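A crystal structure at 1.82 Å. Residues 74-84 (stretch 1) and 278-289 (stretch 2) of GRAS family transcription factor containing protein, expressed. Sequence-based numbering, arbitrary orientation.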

# COMPACT_ATOMS: atom_id res chain seq x y z
N ASP A 74 -6.30 13.91 -19.19
CA ASP A 74 -7.20 13.59 -18.11
C ASP A 74 -7.37 12.08 -18.00
O ASP A 74 -7.26 11.48 -16.90
CB ASP A 74 -8.55 14.27 -18.33
CG ASP A 74 -9.56 13.92 -17.26
OD1 ASP A 74 -9.43 14.43 -16.13
OD2 ASP A 74 -10.48 13.12 -17.56
N GLU A 75 -7.62 11.46 -19.16
CA GLU A 75 -7.73 10.02 -19.23
C GLU A 75 -6.51 9.40 -18.59
O GLU A 75 -6.64 8.73 -17.59
CB GLU A 75 -7.91 9.55 -20.68
CG GLU A 75 -9.23 9.99 -21.31
CD GLU A 75 -10.46 9.60 -20.49
OE1 GLU A 75 -11.23 8.72 -20.94
OE2 GLU A 75 -10.69 10.16 -19.39
N LEU A 76 -5.34 9.70 -19.13
CA LEU A 76 -4.09 9.14 -18.62
C LEU A 76 -3.87 9.34 -17.13
O LEU A 76 -3.39 8.44 -16.46
CB LEU A 76 -2.91 9.73 -19.37
CG LEU A 76 -2.73 9.17 -20.77
CD1 LEU A 76 -1.38 9.64 -21.28
CD2 LEU A 76 -2.84 7.65 -20.75
N THR A 77 -4.18 10.52 -16.60
CA THR A 77 -3.84 10.76 -15.21
C THR A 77 -4.77 9.89 -14.32
O THR A 77 -4.31 9.26 -13.34
CB THR A 77 -3.91 12.28 -14.89
OG1 THR A 77 -3.24 12.55 -13.65
CG2 THR A 77 -5.35 12.79 -14.85
N LEU A 78 -6.03 9.79 -14.73
CA LEU A 78 -6.96 8.92 -14.02
C LEU A 78 -6.55 7.46 -14.12
O LEU A 78 -6.69 6.68 -13.16
CB LEU A 78 -8.37 9.07 -14.56
CG LEU A 78 -9.30 10.04 -13.83
CD1 LEU A 78 -8.57 11.32 -13.42
CD2 LEU A 78 -10.46 10.35 -14.76
N CYS A 79 -6.08 7.09 -15.32
CA CYS A 79 -5.64 5.73 -15.62
C CYS A 79 -4.48 5.34 -14.75
O CYS A 79 -4.47 4.27 -14.19
CB CYS A 79 -5.22 5.59 -17.08
SG CYS A 79 -6.60 5.60 -18.24
N TYR A 80 -3.48 6.22 -14.71
CA TYR A 80 -2.30 6.04 -13.88
C TYR A 80 -2.70 5.79 -12.45
O TYR A 80 -2.19 4.85 -11.80
CB TYR A 80 -1.38 7.26 -13.99
CG TYR A 80 -0.10 7.15 -13.21
CD1 TYR A 80 0.97 6.38 -13.68
CD2 TYR A 80 0.07 7.84 -12.00
CE1 TYR A 80 2.17 6.29 -12.98
CE2 TYR A 80 1.27 7.75 -11.27
CZ TYR A 80 2.32 6.97 -11.78
OH TYR A 80 3.51 6.87 -11.05
N LYS A 81 -3.62 6.61 -11.94
CA LYS A 81 -4.07 6.43 -10.54
C LYS A 81 -4.80 5.08 -10.30
O LYS A 81 -4.53 4.35 -9.34
CB LYS A 81 -4.96 7.63 -10.15
CG LYS A 81 -5.57 7.56 -8.75
CD LYS A 81 -4.56 8.02 -7.69
CE LYS A 81 -5.14 8.00 -6.26
NZ LYS A 81 -4.21 8.72 -5.31
N THR A 82 -5.72 4.75 -11.20
CA THR A 82 -6.39 3.46 -11.16
C THR A 82 -5.39 2.28 -11.17
O THR A 82 -5.48 1.35 -10.34
CB THR A 82 -7.34 3.33 -12.36
OG1 THR A 82 -8.43 4.23 -12.16
CG2 THR A 82 -7.91 1.97 -12.44
N LEU A 83 -4.46 2.32 -12.14
CA LEU A 83 -3.51 1.22 -12.34
C LEU A 83 -2.73 1.05 -11.06
O LEU A 83 -2.54 -0.06 -10.61
CB LEU A 83 -2.59 1.49 -13.53
CG LEU A 83 -1.59 0.41 -13.98
CD1 LEU A 83 -2.28 -0.93 -14.26
CD2 LEU A 83 -0.82 0.88 -15.19
N ASN A 84 -2.29 2.16 -10.47
CA ASN A 84 -1.44 2.05 -9.30
C ASN A 84 -2.16 1.75 -8.00
O ASN A 84 -1.55 1.25 -7.04
CB ASN A 84 -0.60 3.32 -9.15
CG ASN A 84 0.27 3.58 -10.40
OD1 ASN A 84 0.70 2.66 -11.11
ND2 ASN A 84 0.51 4.86 -10.68
N PRO A 278 -15.93 0.55 -14.63
CA PRO A 278 -15.66 1.56 -15.65
C PRO A 278 -14.20 2.05 -15.64
O PRO A 278 -13.64 2.37 -16.71
CB PRO A 278 -16.61 2.71 -15.27
CG PRO A 278 -16.96 2.48 -13.85
CD PRO A 278 -16.95 0.99 -13.66
N GLU A 279 -13.61 2.11 -14.44
CA GLU A 279 -12.23 2.54 -14.26
C GLU A 279 -11.28 1.59 -15.00
O GLU A 279 -10.31 2.01 -15.67
CB GLU A 279 -11.87 2.59 -12.76
CG GLU A 279 -12.51 3.75 -11.99
CD GLU A 279 -14.02 3.58 -11.72
OE1 GLU A 279 -14.52 2.43 -11.56
OE2 GLU A 279 -14.71 4.63 -11.66
N ARG A 280 -11.59 0.31 -14.85
CA ARG A 280 -10.84 -0.73 -15.54
C ARG A 280 -10.87 -0.56 -17.06
O ARG A 280 -9.83 -0.63 -17.72
CB ARG A 280 -11.39 -2.07 -15.16
CG ARG A 280 -10.80 -3.18 -15.96
CD ARG A 280 -11.29 -4.48 -15.46
NE ARG A 280 -10.84 -5.56 -16.31
CZ ARG A 280 -11.11 -6.83 -16.08
NH1 ARG A 280 -11.84 -7.17 -15.02
NH2 ARG A 280 -10.66 -7.77 -16.90
N VAL A 281 -12.05 -0.28 -17.62
CA VAL A 281 -12.17 -0.06 -19.06
C VAL A 281 -11.42 1.17 -19.50
O VAL A 281 -10.81 1.18 -20.57
CB VAL A 281 -13.65 0.07 -19.51
CG1 VAL A 281 -13.73 0.16 -21.01
CG2 VAL A 281 -14.39 -1.09 -19.06
N ARG A 282 -11.43 2.21 -18.68
CA ARG A 282 -10.69 3.40 -19.02
C ARG A 282 -9.21 3.02 -19.19
O ARG A 282 -8.57 3.44 -20.13
CB ARG A 282 -10.84 4.50 -17.95
CG ARG A 282 -10.19 5.82 -18.37
CD ARG A 282 -10.38 6.94 -17.33
NE ARG A 282 -11.80 7.11 -17.03
CZ ARG A 282 -12.41 6.65 -15.94
NH1 ARG A 282 -11.71 6.00 -15.02
NH2 ARG A 282 -13.71 6.85 -15.75
N VAL A 283 -8.68 2.24 -18.25
CA VAL A 283 -7.27 1.87 -18.37
C VAL A 283 -7.02 1.05 -19.65
O VAL A 283 -6.11 1.34 -20.43
CB VAL A 283 -6.82 1.05 -17.15
CG1 VAL A 283 -5.39 0.47 -17.38
CG2 VAL A 283 -6.85 1.95 -15.91
N GLU A 284 -7.84 0.03 -19.83
CA GLU A 284 -7.71 -0.87 -20.98
C GLU A 284 -7.83 -0.13 -22.32
O GLU A 284 -7.08 -0.41 -23.26
CB GLU A 284 -8.74 -1.99 -20.85
CG GLU A 284 -8.37 -2.99 -19.71
CD GLU A 284 -9.51 -3.90 -19.32
OE1 GLU A 284 -10.65 -3.58 -19.71
OE2 GLU A 284 -9.28 -4.92 -18.64
N ARG A 285 -8.70 0.86 -22.42
CA ARG A 285 -8.90 1.57 -23.68
C ARG A 285 -7.97 2.75 -23.91
O ARG A 285 -7.32 2.85 -24.96
CB ARG A 285 -10.36 2.03 -23.76
CG ARG A 285 -10.63 2.91 -24.93
CD ARG A 285 -12.07 3.33 -24.96
NE ARG A 285 -12.33 4.09 -26.19
CZ ARG A 285 -13.51 4.65 -26.50
NH1 ARG A 285 -14.54 4.53 -25.68
NH2 ARG A 285 -13.64 5.33 -27.64
N TRP A 286 -7.87 3.65 -22.92
CA TRP A 286 -7.18 4.91 -23.09
C TRP A 286 -5.72 4.83 -22.76
O TRP A 286 -4.94 5.67 -23.21
CB TRP A 286 -7.85 5.99 -22.22
CG TRP A 286 -9.19 6.28 -22.77
CD1 TRP A 286 -10.41 6.00 -22.20
CD2 TRP A 286 -9.45 6.82 -24.06
NE1 TRP A 286 -11.41 6.39 -23.07
CE2 TRP A 286 -10.85 6.89 -24.21
CE3 TRP A 286 -8.63 7.27 -25.11
CZ2 TRP A 286 -11.45 7.39 -25.38
CZ3 TRP A 286 -9.22 7.77 -26.27
CH2 TRP A 286 -10.63 7.83 -26.39
N MSE A 287 -5.31 3.84 -21.99
CA MSE A 287 -3.88 3.71 -21.75
C MSE A 287 -3.35 2.55 -22.59
O MSE A 287 -2.61 2.78 -23.54
CB MSE A 287 -3.57 3.53 -20.27
CG MSE A 287 -2.08 3.48 -20.01
SE MSE A 287 -1.76 3.36 -18.05
CE MSE A 287 -1.39 5.30 -17.69
N PHE A 288 -3.79 1.32 -22.29
CA PHE A 288 -3.26 0.17 -23.00
C PHE A 288 -3.68 0.15 -24.48
O PHE A 288 -2.85 -0.06 -25.37
CB PHE A 288 -3.69 -1.13 -22.33
CG PHE A 288 -3.19 -1.30 -20.90
CD1 PHE A 288 -2.11 -0.59 -20.43
CD2 PHE A 288 -3.79 -2.21 -20.08
CE1 PHE A 288 -1.67 -0.77 -19.13
CE2 PHE A 288 -3.35 -2.42 -18.78
CZ PHE A 288 -2.30 -1.70 -18.32
N GLY A 289 -4.96 0.40 -24.75
CA GLY A 289 -5.45 0.36 -26.13
C GLY A 289 -4.76 1.34 -27.06
O GLY A 289 -4.41 1.03 -28.21
O HOH W 1 -9.23 4.67 -14.83

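The two helices cross at 122° between their N-to-C directions, with axes 9.0 Å apart at closest approach, and they draw nearest where the CA atoms of Cys79 and Val283 lie 5.0 Å apart. So close a backbone approach is compatible with the small side chains at this point: Val283 CG2 sits 3.7 Å from Cys79 O and 3.6 Å from Thr82 CG2, while Cys79 SG lies 3.5 Å from Arg282 O.

Met287, a selenomethionine, has the largest covered area in the contact, 87 Å². Its CA-to-CB bond points sideways, but t rotamers at chi1 and chi2 extend the chain so that its end reaches stretch 1. There, Met287 CE packs 3.9 Å from Cys79 CB, 4.1 Å from Leu76 CD2 and 4.2 Å from Tyr80 CB, and Met287 SE is 3.9 Å from Leu83 CD2. Leu83 CD1 also lies 4.1 Å from Phe288 CZ, extending the apolar packing. A wider pi-type turn spans 283-289, where Val283 O accepts hydrogen bonds from both Met287 N (3.1 Å) and Phe288 N (3.0 Å).

Farther out, Glu75 lies over one face of the Trp286 ring. Its CG stands 4.2 Å from the centroid of the five-membered ring, 16° off the normal, a CH-pi arrangement. Although Glu75 OE1 is 3.2 Å from Trp286 NE1, the angle is too poor for a hydrogen bond, as expected for an oxygen above the ring; the high B values of Glu75 counsel caution. Glu75 OE2 and Arg282 NE, 4.0 Å apart, bring opposite charges near each other without forming a salt bridge.

No direct hydrogen bond joins the stretches. Water 1 bridges them instead, 2.8 Å from Thr82 OG1, donating to Glu279 O (3.0 Å) and accepting from Arg282 NH1 (2.8 Å).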